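Local atomic coordinates of glutathione transferase (Leptospira interrogans serovar Lai, PDB entry 3UBK), a protein that binds glutathione and probably catalyses its conjugation to electrophilic substrates, as other glutathione transferases do. Residues R93-I98 and K134-V139; V140-Y145 and K186-F191; N16-G21 and G65-F70; T128-I133 and L179-G184; K25-E30 and F75-K80. All coordinates share one frame; numbering follows the deposited sequence.

Interaction 1. Residues R93-I98 and K134-V139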
# COMPACT_ATOMS: atom_id res chain seq x y z
N ARG A 93 6.47 4.06 7.51
CA ARG A 93 5.74 3.62 6.32
C ARG A 93 6.43 2.46 5.59
O ARG A 93 5.78 1.54 5.12
CB ARG A 93 5.48 4.80 5.36
CG ARG A 93 4.54 5.86 5.97
CD ARG A 93 4.20 6.95 4.97
NE ARG A 93 3.13 7.84 5.45
CZ ARG A 93 3.34 9.09 5.86
NH1 ARG A 93 4.56 9.61 5.84
NH2 ARG A 93 2.31 9.83 6.27
N GLU A 94 7.75 2.51 5.49
CA GLU A 94 8.51 1.41 4.87
C GLU A 94 8.24 0.08 5.59
O GLU A 94 7.92 -0.93 4.97
CB GLU A 94 10.00 1.73 4.90
CG GLU A 94 10.42 2.80 3.88
CD GLU A 94 11.80 3.37 4.15
OE1 GLU A 94 12.26 3.30 5.31
OE2 GLU A 94 12.43 3.90 3.21
N ILE A 95 8.36 0.10 6.92
CA ILE A 95 8.15 -1.13 7.69
C ILE A 95 6.76 -1.70 7.44
O ILE A 95 6.60 -2.91 7.17
CB ILE A 95 8.34 -0.88 9.19
CG1 ILE A 95 9.80 -0.55 9.47
CG2 ILE A 95 7.83 -2.09 9.99
CD1 ILE A 95 10.05 0.07 10.83
N SER A 96 5.76 -0.84 7.52
CA SER A 96 4.38 -1.29 7.30
C SER A 96 4.15 -1.86 5.91
O SER A 96 3.44 -2.86 5.75
CB SER A 96 3.39 -0.15 7.57
OG SER A 96 2.09 -0.54 7.18
N THR A 97 4.72 -1.22 4.90
CA THR A 97 4.61 -1.71 3.53
C THR A 97 5.26 -3.08 3.36
O THR A 97 4.68 -3.98 2.76
CB THR A 97 5.21 -0.71 2.52
OG1 THR A 97 4.42 0.48 2.52
CG2 THR A 97 5.21 -1.29 1.12
N ILE A 98 6.47 -3.23 3.88
CA ILE A 98 7.15 -4.52 3.79
C ILE A 98 6.31 -5.62 4.42
O ILE A 98 6.11 -6.69 3.83
CB ILE A 98 8.53 -4.49 4.47
CG1 ILE A 98 9.50 -3.62 3.67
CG2 ILE A 98 9.08 -5.92 4.62
CD1 ILE A 98 10.70 -3.15 4.49
N LYS A 134 14.27 -11.03 5.89
CA LYS A 134 15.63 -10.49 5.91
C LYS A 134 15.65 -9.01 5.54
O LYS A 134 16.47 -8.24 6.04
CB LYS A 134 16.55 -11.29 4.97
CG LYS A 134 16.56 -12.79 5.26
CD LYS A 134 17.64 -13.51 4.47
CE LYS A 134 17.65 -15.00 4.80
NZ LYS A 134 18.75 -15.72 4.09
N ALA A 135 14.74 -8.61 4.66
CA ALA A 135 14.58 -7.19 4.35
C ALA A 135 14.05 -6.47 5.59
O ALA A 135 14.62 -5.47 6.02
CB ALA A 135 13.63 -7.00 3.18
N LEU A 136 12.95 -6.97 6.14
CA LEU A 136 12.35 -6.42 7.36
C LEU A 136 13.38 -6.29 8.48
O LEU A 136 13.49 -5.25 9.12
CB LEU A 136 11.16 -7.27 7.81
CG LEU A 136 10.34 -6.77 9.01
CD1 LEU A 136 9.75 -5.39 8.72
CD2 LEU A 136 9.25 -7.76 9.38
N GLN A 137 14.15 -7.35 8.70
CA GLN A 137 15.18 -7.33 9.73
C GLN A 137 16.04 -6.07 9.63
O GLN A 137 16.53 -5.55 10.63
CB GLN A 137 16.05 -8.59 9.64
CG GLN A 137 17.02 -8.77 10.80
CD GLN A 137 16.31 -9.07 12.12
OE1 GLN A 137 15.60 -10.06 12.24
NE2 GLN A 137 16.50 -8.19 13.10
N ARG A 138 16.22 -5.56 8.42
CA ARG A 138 17.10 -4.41 8.23
C ARG A 138 16.55 -3.09 8.79
O ARG A 138 17.32 -2.20 9.14
CB ARG A 138 17.44 -4.24 6.74
CG ARG A 138 18.33 -5.34 6.15
CD ARG A 138 18.74 -5.00 4.70
NE ARG A 138 19.09 -6.20 3.94
CZ ARG A 138 20.33 -6.54 3.61
NH1 ARG A 138 21.36 -5.77 3.94
NH2 ARG A 138 20.55 -7.66 2.92
N VAL A 139 15.22 -2.94 8.85
CA VAL A 139 14.65 -1.65 9.26
C VAL A 139 13.99 -1.63 10.66
O VAL A 139 13.72 -0.55 11.20
CB VAL A 139 13.65 -1.07 8.21
CG1 VAL A 139 14.37 -0.45 7.02
CG2 VAL A 139 12.67 -2.13 7.76
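Leu136 reaches across to Ile95 and Ile98, one turn apart on the facing helix. Its CG stands opposite the backbone N (chi1 -175°), which carries CD1 into the groove between the two isoleucines: CD1 lies 4.0 Å from Ile95 CG2, crossing that side chain at about a right angle, while Leu136 CB rests 4.0 Å from Ile98 CG2. Beyond it, Arg138 turns to the second subunit and forms a salt bridge with Glu40 of that chain. Val139 then fills the next position. Its CG2 lies between the backbone N and the carbonyl carbon and faces the opposing helix, 3.7 Å from Ile95 CG1 and 4.0 Å from Ile98 CD1; the same methyl thus wedges between both isoleucines. Ile95 CD1 slides past it to reach Val139 O at 3.7 Å. No hydrogen bond crosses; the contact is made by branched aliphatic side chains. The axes of the two segments run nearly antiparallel, at 161° and 10.0 Å apart at closest approach. Glu94, on the adjoining side of its helix, receives a bond through OE2 from Phe62 N of the second subunit. Helices 86-111 and 119-139 packed in this way are characteristic of the all-helical C-terminal domain of glutathione transferases.

Interaction 2. Residues V140-Y145 and K186-F191. With SO4 (sulfate ion), chain E.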
# COMPACT_ATOMS: atom_id res chain seq x y z
N VAL A 140 13.73 -2.80 11.23
CA VAL A 140 13.08 -2.88 12.55
C VAL A 140 14.04 -2.61 13.69
O VAL A 140 15.25 -2.85 13.57
CB VAL A 140 12.40 -4.24 12.79
CG1 VAL A 140 11.34 -4.50 11.74
CG2 VAL A 140 13.43 -5.37 12.84
N ARG A 141 13.50 -2.09 14.79
CA ARG A 141 14.30 -1.76 15.98
C ARG A 141 13.83 -2.53 17.23
O ARG A 141 14.65 -2.93 18.06
CB ARG A 141 14.23 -0.26 16.26
CG ARG A 141 15.02 0.65 15.31
CD ARG A 141 14.77 2.10 15.77
NE ARG A 141 15.68 3.09 15.22
CZ ARG A 141 15.31 4.11 14.45
NH1 ARG A 141 14.03 4.26 14.11
NH2 ARG A 141 16.21 4.97 14.00
N PHE A 142 12.52 -2.70 17.38
CA PHE A 142 11.98 -3.43 18.53
C PHE A 142 12.53 -2.87 19.83
O PHE A 142 13.08 -3.61 20.63
CB PHE A 142 12.34 -4.92 18.45
CG PHE A 142 11.60 -5.68 17.39
CD1 PHE A 142 10.22 -5.64 17.32
CD2 PHE A 142 12.30 -6.47 16.47
CE1 PHE A 142 9.54 -6.35 16.34
CE2 PHE A 142 11.62 -7.19 15.50
CZ PHE A 142 10.24 -7.14 15.43
N SER A 143 12.37 -1.57 20.07
CA SER A 143 13.03 -0.94 21.21
C SER A 143 12.13 -0.04 22.06
O SER A 143 12.48 1.10 22.33
CB SER A 143 14.26 -0.16 20.74
OG SER A 143 13.92 0.82 19.76
N PRO A 144 11.00 -0.56 22.53
CA PRO A 144 10.51 -1.92 22.38
C PRO A 144 9.54 -2.09 21.22
O PRO A 144 9.25 -3.22 20.84
CB PRO A 144 9.76 -2.14 23.69
CG PRO A 144 9.19 -0.79 23.99
CD PRO A 144 10.17 0.22 23.48
N TYR A 145 9.03 -0.99 20.68
CA TYR A 145 8.11 -1.08 19.55
C TYR A 145 8.84 -1.37 18.24
O TYR A 145 10.07 -1.29 18.16
CB TYR A 145 7.26 0.20 19.45
CG TYR A 145 6.37 0.35 20.65
CD1 TYR A 145 5.19 -0.38 20.76
CD2 TYR A 145 6.73 1.19 21.70
CE1 TYR A 145 4.39 -0.27 21.88
CE2 TYR A 145 5.94 1.31 22.83
CZ TYR A 145 4.77 0.59 22.91
OH TYR A 145 3.99 0.72 24.03
N LYS A 186 9.42 -12.66 18.81
CA LYS A 186 8.72 -13.36 19.88
C LYS A 186 8.64 -12.46 21.10
O LYS A 186 7.60 -12.36 21.74
CB LYS A 186 9.42 -14.68 20.24
CG LYS A 186 9.32 -15.76 19.15
CD LYS A 186 7.87 -16.05 18.76
CE LYS A 186 7.77 -17.22 17.78
NZ LYS A 186 8.51 -16.99 16.50
N GLU A 187 9.74 -11.80 21.41
CA GLU A 187 9.81 -10.90 22.55
C GLU A 187 8.84 -9.70 22.35
O GLU A 187 8.14 -9.30 23.28
CB GLU A 187 11.24 -10.43 22.73
CG GLU A 187 11.56 -9.84 24.09
CD GLU A 187 13.02 -9.48 24.25
OE1 GLU A 187 13.38 -8.78 25.22
OE2 GLU A 187 13.82 -9.91 23.38
N TYR A 188 8.80 -9.16 21.13
CA TYR A 188 7.90 -8.05 20.81
C TYR A 188 6.46 -8.48 20.96
O TYR A 188 5.64 -7.76 21.53
CB TYR A 188 8.16 -7.57 19.38
CG TYR A 188 7.09 -6.64 18.80
CD1 TYR A 188 7.10 -5.28 19.08
CD2 TYR A 188 6.11 -7.12 17.95
CE1 TYR A 188 6.14 -4.42 18.54
CE2 TYR A 188 5.15 -6.28 17.39
CZ TYR A 188 5.17 -4.93 17.70
OH TYR A 188 4.22 -4.09 17.16
N PHE A 189 6.15 -9.67 20.46
CA PHE A 189 4.79 -10.19 20.51
C PHE A 189 4.32 -10.37 21.97
O PHE A 189 3.19 -10.03 22.32
CB PHE A 189 4.75 -11.51 19.73
CG PHE A 189 3.38 -12.10 19.60
CD1 PHE A 189 2.33 -11.34 19.12
CD2 PHE A 189 3.16 -13.42 19.93
CE1 PHE A 189 1.07 -11.89 18.99
CE2 PHE A 189 1.90 -13.98 19.81
CZ PHE A 189 0.85 -13.21 19.34
N VAL A 190 5.21 -10.88 22.82
CA VAL A 190 4.95 -10.98 24.27
C VAL A 190 4.78 -9.61 24.90
O VAL A 190 3.85 -9.37 25.67
CB VAL A 190 6.11 -11.74 25.00
CG1 VAL A 190 5.84 -11.80 26.51
CG2 VAL A 190 6.29 -13.15 24.44
N PHE A 191 5.69 -8.69 24.60
CA PHE A 191 5.57 -7.32 25.12
C PHE A 191 4.22 -6.72 24.73
O PHE A 191 3.47 -6.24 25.59
CB PHE A 191 6.75 -6.45 24.67
CG PHE A 191 6.54 -4.98 24.92
CD1 PHE A 191 6.65 -4.46 26.20
CD2 PHE A 191 6.18 -4.13 23.89
CE1 PHE A 191 6.43 -3.11 26.44
CE2 PHE A 191 5.95 -2.78 24.12
CZ PHE A 191 6.08 -2.27 25.39
S SO4 E . 12.48 -13.59 19.28
O1 SO4 E . 12.58 -14.80 20.09
O2 SO4 E . 13.81 -13.19 18.81
O3 SO4 E . 11.63 -13.86 18.11
O4 SO4 E . 11.92 -12.51 20.10
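The Tyr145 ring takes the edge of Phe191 on one face, CE2 standing 3.6 Å above the plane of the tyrosine ring, in a T-shaped pair with planes at 75°. One face of Phe191 itself is covered by Pro144, whose CB makes a CH-pi contact 4.0 Å from the centroid of the Phe191 ring; the peptide before Pro144 is cis. Tyr188 has Phe142 CE1 over one face, 3.5 Å from Tyr188 CG, with the two planes inclined at 49°, and Pro144 O in the plane at its edge, 3.5 Å from Tyr188 CD1. Beyond the rings, Tyr188 OH bonds to Asp155 and Tyr145 OH to Lys195. At the start of helix 185-193 a sulfate accepts nearly straight bonds, Lys186 N to O3 and Glu187 N to O4, both 2.6 Å. With no hydrogen bond between 140-145 and 186-191, dispersion and ring electrostatics hold the loop to the helix, while the phenol hydroxyls anchor their rings to neighbouring parts of the C-terminal domain.

Interaction 3. Residues N16-G21 and G65-F70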
# COMPACT_ATOMS: atom_id res chain seq x y z
N ASN A 16 -8.06 -5.64 12.17
CA ASN A 16 -7.32 -5.58 13.41
C ASN A 16 -6.22 -4.53 13.38
O ASN A 16 -5.97 -3.88 14.39
CB ASN A 16 -6.77 -6.96 13.78
CG ASN A 16 -7.87 -7.89 14.23
OD1 ASN A 16 -8.95 -7.43 14.59
ND2 ASN A 16 -7.62 -9.18 14.18
N LYS A 17 -5.56 -4.38 12.24
CA LYS A 17 -4.61 -3.29 12.05
C LYS A 17 -5.24 -1.93 12.43
O LYS A 17 -4.65 -1.15 13.18
CB LYS A 17 -4.13 -3.28 10.59
CG LYS A 17 -3.34 -2.04 10.14
CD LYS A 17 -3.20 -2.11 8.61
CE LYS A 17 -2.51 -0.92 8.00
NZ LYS A 17 -2.71 -0.98 6.50
N VAL A 18 -6.43 -1.66 11.92
CA VAL A 18 -7.12 -0.39 12.21
C VAL A 18 -7.54 -0.31 13.69
O VAL A 18 -7.38 0.72 14.37
CB VAL A 18 -8.36 -0.20 11.30
CG1 VAL A 18 -9.21 0.98 11.79
CG2 VAL A 18 -7.93 0.01 9.82
N LYS A 19 -8.05 -1.42 14.20
CA LYS A 19 -8.52 -1.51 15.58
C LYS A 19 -7.40 -1.21 16.59
O LYS A 19 -7.62 -0.53 17.61
CB LYS A 19 -9.09 -2.92 15.79
CG LYS A 19 -10.12 -3.07 16.85
CD LYS A 19 -10.85 -4.40 16.66
CE LYS A 19 -11.37 -4.90 17.99
NZ LYS A 19 -12.14 -6.18 17.86
N LEU A 20 -6.20 -1.71 16.32
CA LEU A 20 -5.05 -1.43 17.17
C LEU A 20 -4.78 0.08 17.31
O LEU A 20 -4.47 0.59 18.41
CB LEU A 20 -3.80 -2.13 16.63
CG LEU A 20 -3.71 -3.65 16.81
CD1 LEU A 20 -2.68 -4.29 15.83
CD2 LEU A 20 -3.38 -3.98 18.26
N GLY A 21 -4.89 0.79 16.19
CA GLY A 21 -4.66 2.24 16.18
C GLY A 21 -5.74 2.99 16.94
O GLY A 21 -5.45 3.88 17.72
N GLY A 65 -4.92 1.38 5.14
CA GLY A 65 -3.89 2.43 5.18
C GLY A 65 -4.46 3.84 5.18
O GLY A 65 -4.09 4.68 6.01
N ALA A 66 -5.37 4.12 4.25
CA ALA A 66 -6.03 5.44 4.21
C ALA A 66 -6.83 5.73 5.49
O ALA A 66 -6.86 6.86 5.95
CB ALA A 66 -6.95 5.56 3.00
N ILE A 67 -7.51 4.71 6.02
CA ILE A 67 -8.20 4.85 7.32
C ILE A 67 -7.26 5.32 8.44
O ILE A 67 -7.55 6.30 9.14
CB ILE A 67 -8.90 3.53 7.75
CG1 ILE A 67 -10.07 3.20 6.81
CG2 ILE A 67 -9.38 3.61 9.21
CD1 ILE A 67 -10.55 1.75 6.95
N LEU A 68 -6.15 4.62 8.64
CA LEU A 68 -5.24 4.98 9.73
C LEU A 68 -4.53 6.33 9.51
O LEU A 68 -4.27 7.05 10.46
CB LEU A 68 -4.24 3.85 10.02
CG LEU A 68 -4.89 2.71 10.82
CD1 LEU A 68 -3.91 1.57 10.98
CD2 LEU A 68 -5.39 3.17 12.20
N GLU A 69 -4.22 6.67 8.25
CA GLU A 69 -3.63 7.98 7.96
C GLU A 69 -4.66 9.08 8.27
O GLU A 69 -4.33 10.14 8.79
CB GLU A 69 -3.20 8.06 6.49
CG GLU A 69 -2.07 7.09 6.14
CD GLU A 69 -0.68 7.69 6.27
OE1 GLU A 69 -0.54 8.86 6.72
OE2 GLU A 69 0.30 7.00 5.91
N PHE A 70 -5.91 8.78 7.96
CA PHE A 70 -7.00 9.73 8.22
C PHE A 70 -7.21 9.94 9.73
O PHE A 70 -7.24 11.08 10.22
CB PHE A 70 -8.28 9.21 7.55
CG PHE A 70 -9.53 9.94 7.96
CD1 PHE A 70 -9.92 11.10 7.30
CD2 PHE A 70 -10.31 9.47 9.01
CE1 PHE A 70 -11.09 11.79 7.67
CE2 PHE A 70 -11.49 10.14 9.39
CZ PHE A 70 -11.87 11.31 8.71
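Lys17 NZ is gripped by two partners beyond the pair, a salt bridge to Glu100 and a hydrogen bond to Ser64 OG, and comes within 3.5 Å of Gly65 N; both nitrogens are donors, so this is proximity and not a bond, and the amide of Gly65 is taken by Glu63. The helices belong to the thioredoxin-like N-terminal domain, where 13-25 and 64-74 lie side by side, the two segments at 8° and 9.8 Å between axes. Ser64 contacts glutathione when it is bound, so Lys17 is a second-shell partner of the site, linked through Glu100 to the C-terminal domain. The lysine chain leaves with CG opposite the backbone N (chi1 169°), stays extended and passes obliquely across Leu68: Lys17 CG is 3.8 Å from Leu68 CD1. Leu68 sets its two methyls against successive carbonyls of helix 13-25, CD1 3.6 Å from Lys17 O and CD2 3.8 Å from Val18 O. Val18 meets Ile67 at about a right angle, CG1 to CG2 at 3.7 Å, and Pro52 touches both. Gly21, without a side chain, lets Leu68 CD2 approach to 4.2 Å from its CA.

Interaction 4. Residues T128-I133 and L179-G184. With SO4 (sulfate ion), chain E.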
# COMPACT_ATOMS: atom_id res chain seq x y z
N THR A 128 10.15 -16.60 -0.77
CA THR A 128 9.68 -15.22 -0.83
C THR A 128 9.58 -14.61 0.58
O THR A 128 10.03 -13.49 0.81
CB THR A 128 8.33 -15.11 -1.54
OG1 THR A 128 8.48 -15.52 -2.90
CG2 THR A 128 7.80 -13.68 -1.51
N LEU A 129 9.02 -15.38 1.51
CA LEU A 129 8.85 -14.92 2.89
C LEU A 129 10.19 -14.73 3.58
O LEU A 129 10.39 -13.75 4.30
CB LEU A 129 7.99 -15.91 3.70
CG LEU A 129 6.55 -16.08 3.23
CD1 LEU A 129 5.81 -17.02 4.16
CD2 LEU A 129 5.84 -14.74 3.14
N VAL A 130 11.11 -15.67 3.37
CA VAL A 130 12.45 -15.56 3.93
C VAL A 130 13.14 -14.31 3.40
O VAL A 130 13.88 -13.62 4.11
CB VAL A 130 13.31 -16.82 3.62
CG1 VAL A 130 14.77 -16.55 3.91
CG2 VAL A 130 12.82 -18.02 4.43
N LYS A 131 12.92 -14.02 2.12
CA LYS A 131 13.44 -12.79 1.54
C LYS A 131 12.84 -11.55 2.23
O LYS A 131 13.55 -10.62 2.59
CB LYS A 131 13.15 -12.77 0.04
CG LYS A 131 13.70 -11.57 -0.70
CD LYS A 131 13.27 -11.63 -2.17
CE LYS A 131 13.75 -10.42 -2.95
NZ LYS A 131 13.08 -10.38 -4.29
N GLY A 132 11.52 -11.55 2.40
CA GLY A 132 10.83 -10.42 3.04
C GLY A 132 11.30 -10.19 4.47
O GLY A 132 11.48 -9.05 4.91
N ILE A 133 11.53 -11.29 5.19
CA ILE A 133 11.96 -11.22 6.59
C ILE A 133 13.33 -10.58 6.72
O ILE A 133 13.54 -9.70 7.55
CB ILE A 133 11.96 -12.62 7.26
CG1 ILE A 133 10.55 -13.20 7.31
CG2 ILE A 133 12.56 -12.55 8.66
CD1 ILE A 133 9.57 -12.41 8.17
N LEU A 179 9.18 -16.67 10.09
CA LEU A 179 9.15 -15.72 11.19
C LEU A 179 10.21 -15.98 12.25
O LEU A 179 10.64 -15.07 12.95
CB LEU A 179 7.76 -15.66 11.83
CG LEU A 179 7.01 -14.40 11.43
CD1 LEU A 179 5.67 -14.33 12.13
CD2 LEU A 179 7.86 -13.19 11.77
N ASP A 180 10.62 -17.24 12.38
CA ASP A 180 11.66 -17.59 13.34
C ASP A 180 12.95 -16.85 13.00
O ASP A 180 13.84 -16.71 13.84
CB ASP A 180 11.87 -19.10 13.36
CG ASP A 180 10.64 -19.85 13.84
OD1 ASP A 180 10.26 -19.69 15.02
OD2 ASP A 180 10.04 -20.60 13.04
N LEU A 181 13.04 -16.37 11.77
CA LEU A 181 14.22 -15.63 11.33
C LEU A 181 14.19 -14.15 11.75
O LEU A 181 15.24 -13.50 11.79
CB LEU A 181 14.38 -15.75 9.81
CG LEU A 181 14.58 -17.19 9.30
CD1 LEU A 181 14.31 -17.30 7.81
CD2 LEU A 181 15.99 -17.69 9.65
N LEU A 182 13.00 -13.64 12.07
CA LEU A 182 12.88 -12.25 12.54
C LEU A 182 13.33 -12.07 13.99
O LEU A 182 12.58 -12.31 14.94
CB LEU A 182 11.44 -11.74 12.36
CG LEU A 182 11.23 -10.26 12.70
CD1 LEU A 182 12.20 -9.38 11.93
CD2 LEU A 182 9.80 -9.84 12.39
N ASN A 183 14.57 -11.63 14.14
CA ASN A 183 15.18 -11.36 15.42
C ASN A 183 14.39 -10.35 16.25
O ASN A 183 14.36 -9.16 15.91
CB ASN A 183 16.58 -10.79 15.16
CG ASN A 183 17.58 -11.24 16.18
OD1 ASN A 183 17.52 -10.85 17.35
ND2 ASN A 183 18.53 -12.05 15.74
N GLY A 184 13.76 -10.81 17.33
CA GLY A 184 13.04 -9.90 18.23
C GLY A 184 11.53 -10.06 18.20
O GLY A 184 10.82 -9.53 19.06
S SO4 E . 12.48 -13.59 19.28
O1 SO4 E . 12.58 -14.80 20.09
O2 SO4 E . 13.81 -13.19 18.81
O3 SO4 E . 11.63 -13.86 18.11
O4 SO4 E . 11.92 -12.51 20.10
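Ile133 carries most of the apolar contact, with its two branches going to different residues of the loop. CG2, opposite the backbone N, presses on the peptide joining Leu181 and Leu182, 3.6 Å from Leu182 N, and also touches both side chains at their base, 3.9 Å from Leu181 CB and 3.9 Å from Leu182 CB. The other branch of Ile133 turns at chi2 (-65°) and brings its CD1 to 4.1 Å from Leu179 CD2, the two side chains crossing at about a right angle. A turn earlier on the helix, Val130 receives the end of Leu181, CD1 lying 3.8 Å from CG2 and a little farther from CG1, so that both valine methyls share one leucine methyl. Among polar contacts, none joins 128-133 to 179-184 directly. Within the loop Leu182 N bonds to Leu179 O at 2.9 Å, and Gln137, farther along the same helix as Ile133, accepts a bond from Asn183 N through OE1. Gly184 N donates to sulfate O2 at 2.8 Å. The ion, probably from the crystallisation liquor, also accepts bonds from Lys186 N and Glu187 N. The loop between helices 153-169 and 185-193 thus lies against helix 119-139 of the helical C-terminal domain and ends in a helix N-terminus with Gly184 as N-cap, a classic setting for binding an anion.

Interaction 5. Residues K25-E30 and F75-K80; sequences KGLEYE and FPQTPK. With SO4 (sulfate ion), chain D.
Lys25 sends its side chain into the turn of 75-80, where NZ donates to three carbonyls: Pro79 O at 2.7 Å, Gln77 O at 2.7 Å and Phe75 O at 2.8 Å. NZ lies nearly in line with the Gln77 carbonyl (C=O...N 162°), its approach to Phe75 O lies in the carbonyl plane, and that to Pro79 O is tilted from it; a bend at chi4 (-74°) turns the ammonium group inward. Asp72 adds a salt bridge, so the charge is held where helix 64-74 ends. Lys25 CA gives a CH contact to Thr78 O, and two waters bridge from Lys25 O, to Gln77 NE2 and to Thr78 O. Gly26 ends helix 13-25 in a Schellman motif, the turn in the beta-alpha-beta crossover from strand 4-7 to strand 29-32. Leu27 lays CD2 over the face of Phe75, 3.9 Å from the ring centroid, a CH-pi contact, and 3.5 Å from Gln77 NE2. Past Leu27 the chain enters strand 29-32, where the backbone of Glu30 bonds to Ile4 and Leu6.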
# COMPACT_ATOMS: atom_id res chain seq x y z
N LYS A 25 -5.03 5.03 20.70
CA LYS A 25 -5.37 6.44 20.88
C LYS A 25 -6.48 6.64 21.92
O LYS A 25 -6.71 7.75 22.39
CB LYS A 25 -5.83 7.06 19.55
CG LYS A 25 -4.69 7.38 18.57
CD LYS A 25 -5.19 8.09 17.33
CE LYS A 25 -4.05 8.35 16.35
NZ LYS A 25 -3.12 9.47 16.79
N GLY A 26 -7.19 5.57 22.23
CA GLY A 26 -8.28 5.63 23.19
C GLY A 26 -9.56 6.17 22.60
O GLY A 26 -10.39 6.74 23.31
N LEU A 27 -9.74 6.03 21.29
CA LEU A 27 -10.94 6.54 20.64
C LEU A 27 -12.11 5.61 20.92
O LEU A 27 -11.93 4.40 21.03
CB LEU A 27 -10.74 6.65 19.13
CG LEU A 27 -9.64 7.60 18.65
CD1 LEU A 27 -9.36 7.43 17.15
CD2 LEU A 27 -10.04 9.03 18.95
N GLU A 28 -13.31 6.17 21.04
CA GLU A 28 -14.52 5.35 21.11
C GLU A 28 -15.00 4.97 19.71
O GLU A 28 -15.01 5.80 18.80
CB GLU A 28 -15.64 6.10 21.83
CG GLU A 28 -15.36 6.39 23.29
CD GLU A 28 -16.45 7.23 23.93
OE1 GLU A 28 -17.57 7.28 23.36
OE2 GLU A 28 -16.20 7.83 24.99
N TYR A 29 -15.42 3.72 19.55
CA TYR A 29 -15.89 3.24 18.26
C TYR A 29 -16.90 2.12 18.48
O TYR A 29 -16.97 1.53 19.55
CB TYR A 29 -14.71 2.69 17.46
CG TYR A 29 -14.12 1.45 18.07
CD1 TYR A 29 -13.37 1.52 19.25
CD2 TYR A 29 -14.31 0.20 17.49
CE1 TYR A 29 -12.84 0.39 19.82
CE2 TYR A 29 -13.78 -0.94 18.06
CZ TYR A 29 -13.04 -0.84 19.23
OH TYR A 29 -12.51 -1.96 19.81
N GLU A 30 -17.70 1.83 17.46
CA GLU A 30 -18.46 0.59 17.44
C GLU A 30 -17.99 -0.27 16.29
O GLU A 30 -17.79 0.21 15.17
CB GLU A 30 -19.96 0.85 17.34
CG GLU A 30 -20.64 0.94 18.71
CD GLU A 30 -22.16 0.80 18.64
OE1 GLU A 30 -22.71 0.87 17.52
OE2 GLU A 30 -22.78 0.63 19.71
N PHE A 75 -7.39 12.85 14.51
CA PHE A 75 -7.20 12.61 15.95
C PHE A 75 -5.72 12.45 16.29
O PHE A 75 -5.26 11.33 16.54
CB PHE A 75 -7.96 11.35 16.38
CG PHE A 75 -9.46 11.46 16.23
CD1 PHE A 75 -10.19 12.34 17.01
CD2 PHE A 75 -10.15 10.66 15.31
CE1 PHE A 75 -11.58 12.44 16.88
CE2 PHE A 75 -11.53 10.75 15.18
CZ PHE A 75 -12.25 11.64 15.97
N PRO A 76 -4.97 13.57 16.31
CA PRO A 76 -3.52 13.51 16.43
C PRO A 76 -3.02 13.24 17.86
O PRO A 76 -1.82 13.22 18.08
CB PRO A 76 -3.06 14.91 15.95
CG PRO A 76 -4.24 15.82 16.26
CD PRO A 76 -5.47 14.94 16.08
N GLN A 77 -3.94 13.02 18.80
CA GLN A 77 -3.55 12.66 20.17
C GLN A 77 -2.68 11.41 20.18
O GLN A 77 -2.75 10.58 19.26
CB GLN A 77 -4.78 12.44 21.06
CG GLN A 77 -5.85 11.48 20.51
CD GLN A 77 -7.02 12.21 19.86
OE1 GLN A 77 -6.82 13.16 19.10
NE2 GLN A 77 -8.24 11.78 20.18
N THR A 78 -1.88 11.26 21.24
CA THR A 78 -0.91 10.18 21.31
C THR A 78 -1.56 8.79 21.25
O THR A 78 -2.65 8.59 21.75
CB THR A 78 -0.01 10.34 22.55
OG1 THR A 78 -0.81 10.38 23.73
CG2 THR A 78 0.80 11.63 22.44
N PRO A 79 -0.89 7.83 20.59
CA PRO A 79 0.38 8.00 19.90
C PRO A 79 0.15 8.54 18.50
O PRO A 79 -0.90 8.30 17.87
CB PRO A 79 0.91 6.56 19.79
CG PRO A 79 -0.35 5.74 19.63
CD PRO A 79 -1.35 6.43 20.56
N LYS A 80 1.15 9.26 18.02
CA LYS A 80 1.19 9.69 16.64
C LYS A 80 1.58 8.49 15.79
O LYS A 80 2.72 8.02 15.86
CB LYS A 80 2.22 10.81 16.52
CG LYS A 80 1.75 12.08 17.23
CD LYS A 80 2.81 13.15 17.31
CE LYS A 80 2.34 14.33 18.17
NZ LYS A 80 1.03 14.91 17.71
S SO4 D . -1.31 13.99 23.80
O1 SO4 D . -2.53 13.25 23.52
O2 SO4 D . -0.54 13.38 24.88
O3 SO4 D . -0.53 14.05 22.57
O4 SO4 D . -1.68 15.35 24.20
O HOH W 1 -8.44 9.86 22.46
O HOH W 2 -4.66 9.49 23.28

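How the interactions relate
From the N terminus, helix 13-25 opens interaction 3 and the turn after it opens interaction 5; helix 64-74 and the loop beyond it then close them in the same order, so the two cross, tying the N-terminal domain at centres about 10 Å apart. Helix 86-111 follows and opens interaction 1, joined to interaction 3 by the Arg93-Glu69 salt bridge between the domains. Helix 119-139 opens interaction 4, closes interaction 1 and leads straight into the loop of interaction 2. Interaction 4 closes at 179-184 and interaction 2 just after, at 186-191; interaction 4 therefore crosses both, and shares its sulfate with interaction 2.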